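Local coordinates for protein FI20010p1 (Drosophila melanogaster, PDB 7CFB) that probably acts in piRNA-guided gene silencing, as the Tudor-domain protein Krimper, in assembly of the piRNA amplification complex that follows methylation of Aub, at residues R17-P21 against F136-I142. Sequence-based numbering, arbitrary orientation.
Sequences RFLLP and FDGNETI
This is a loop-on-loop contact in which the extended N-terminal arm 17-21 packs against 136-142, the connection between strands 132-136 and 142-144 of the Krimper first Tudor domain, a member of the SH3 clan. From F18 to P21 the arm keeps phi between -64° and -79° and psi between 139° and 155°, a polyproline-II-like course. The nearest CA pairs are F18–N139 at 4.8 Å and L19–G138 at 5.4 Å. One nearly linear hydrogen bond fixes this register: L19 N donates to G138 O (2.8 Å, 175°), while F18 CA lies 3.5 Å from the same G138 O in a CA-H...O contact. G138 has phi/psi of 102°/2°, where a CB would jam against the D137 carbonyl and also lie close to the F18 ring. Within the turn, the E140 carboxylate ties down two amides, D137 N to E140 OE2 (2.8 Å) and G138 N to E140 OE1 (2.7 Å). F18 (chi1 m) lays its ring over the turn: N139 CB sits 4.3 Å from the ring centroid, 20° off the normal, a CH-pi contact, and D137 O lies at the ring edge, 3.6 Å from F18 CE2. L19 (m, t), with the largest covered area (99 Å²), is the apolar anchor fastening the arm over the interstrand loop: its CD1 packs against F136 CZ (3.8 Å, ring edge) and I142 CD1 (3.6 Å), with a close van der Waals approach to E140 O (3.3 Å). The arm is also held by L20 backbone hydrogen bonds to D90 and L92, just beyond strand 87-89, while F136 reaches inward onto strands 99-103, 108-117 and 123-127.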
# COMPACT_ATOMS: atom_id res chain seq x y z
N ARG A 17 6.38 -25.29 -1.21
CA ARG A 17 6.19 -25.36 0.26
C ARG A 17 5.66 -24.02 0.79
O ARG A 17 6.05 -22.98 0.28
CB ARG A 17 7.52 -25.70 0.93
CG ARG A 17 7.33 -26.46 2.23
CD ARG A 17 6.34 -27.57 1.96
NE ARG A 17 6.93 -28.36 0.89
CZ ARG A 17 7.86 -29.27 1.09
NH1 ARG A 17 8.36 -29.94 0.07
NH2 ARG A 17 8.27 -29.52 2.32
N PHE A 18 4.79 -24.06 1.79
CA PHE A 18 4.21 -22.83 2.36
C PHE A 18 5.17 -22.16 3.32
O PHE A 18 6.02 -22.81 3.90
CB PHE A 18 2.86 -23.14 3.00
CG PHE A 18 1.76 -23.24 1.99
CD1 PHE A 18 1.73 -24.29 1.09
CD2 PHE A 18 0.79 -22.28 1.90
CE1 PHE A 18 0.74 -24.38 0.14
CE2 PHE A 18 -0.20 -22.36 0.94
CZ PHE A 18 -0.24 -23.42 0.07
N LEU A 19 5.01 -20.85 3.50
CA LEU A 19 5.88 -20.12 4.44
C LEU A 19 5.52 -20.52 5.87
O LEU A 19 4.39 -20.81 6.12
CB LEU A 19 5.64 -18.63 4.28
CG LEU A 19 6.12 -18.00 2.98
CD1 LEU A 19 5.45 -16.66 2.80
CD2 LEU A 19 7.63 -17.84 2.98
N LEU A 20 6.48 -20.51 6.77
CA LEU A 20 6.16 -20.82 8.17
C LEU A 20 5.31 -19.70 8.77
O LEU A 20 5.59 -18.55 8.54
CB LEU A 20 7.46 -21.02 8.94
CG LEU A 20 8.18 -22.33 8.62
CD1 LEU A 20 9.67 -22.21 8.83
CD2 LEU A 20 7.62 -23.47 9.43
N PRO A 21 4.28 -20.02 9.57
CA PRO A 21 3.43 -19.03 10.19
C PRO A 21 4.16 -18.13 11.19
O PRO A 21 5.10 -18.54 11.76
CB PRO A 21 2.48 -19.89 11.02
CG PRO A 21 2.38 -21.15 10.24
CD PRO A 21 3.79 -21.37 9.77
N PHE A 136 -3.62 -13.38 1.86
CA PHE A 136 -2.26 -13.90 1.64
C PHE A 136 -2.30 -15.40 1.92
O PHE A 136 -2.42 -15.80 3.07
CB PHE A 136 -1.30 -13.13 2.55
CG PHE A 136 0.16 -13.42 2.43
CD1 PHE A 136 0.75 -14.40 3.19
CD2 PHE A 136 0.97 -12.66 1.61
CE1 PHE A 136 2.11 -14.64 3.11
CE2 PHE A 136 2.32 -12.91 1.53
CZ PHE A 136 2.89 -13.90 2.28
N ASP A 137 -2.12 -16.18 0.86
CA ASP A 137 -2.18 -17.66 0.91
C ASP A 137 -1.08 -18.26 1.77
O ASP A 137 -1.33 -19.23 2.39
CB ASP A 137 -2.09 -18.26 -0.48
CG ASP A 137 -3.40 -18.14 -1.20
OD1 ASP A 137 -4.39 -18.08 -0.53
OD2 ASP A 137 -3.38 -18.09 -2.39
N GLY A 138 0.10 -17.67 1.75
CA GLY A 138 1.27 -18.20 2.47
C GLY A 138 2.22 -18.91 1.53
O GLY A 138 3.18 -19.46 1.98
N ASN A 139 1.92 -18.93 0.24
CA ASN A 139 2.79 -19.55 -0.78
C ASN A 139 3.52 -18.44 -1.54
O ASN A 139 4.25 -18.75 -2.44
CB ASN A 139 1.94 -20.34 -1.78
CG ASN A 139 0.97 -19.44 -2.50
OD1 ASN A 139 0.77 -18.32 -2.09
ND2 ASN A 139 0.37 -19.90 -3.57
N GLU A 140 3.25 -17.18 -1.18
CA GLU A 140 3.85 -16.00 -1.88
C GLU A 140 5.35 -15.88 -1.61
O GLU A 140 5.79 -16.23 -0.50
CB GLU A 140 3.12 -14.72 -1.46
CG GLU A 140 1.68 -14.65 -1.94
CD GLU A 140 0.67 -15.26 -0.99
OE1 GLU A 140 1.09 -15.87 0.01
OE2 GLU A 140 -0.54 -15.11 -1.25
N THR A 141 6.10 -15.41 -2.62
CA THR A 141 7.55 -15.18 -2.51
C THR A 141 7.73 -13.88 -1.72
O THR A 141 7.31 -12.86 -2.22
CB THR A 141 8.15 -14.98 -3.90
OG1 THR A 141 8.06 -16.24 -4.54
CG2 THR A 141 9.58 -14.52 -3.86
N ILE A 142 8.36 -13.95 -0.56
CA ILE A 142 8.48 -12.78 0.34
C ILE A 142 9.94 -12.51 0.70
O ILE A 142 10.73 -13.43 0.69
CB ILE A 142 7.61 -12.98 1.58
CG1 ILE A 142 8.09 -14.16 2.42
CG2 ILE A 142 6.16 -13.13 1.20
CD1 ILE A 142 7.72 -14.06 3.84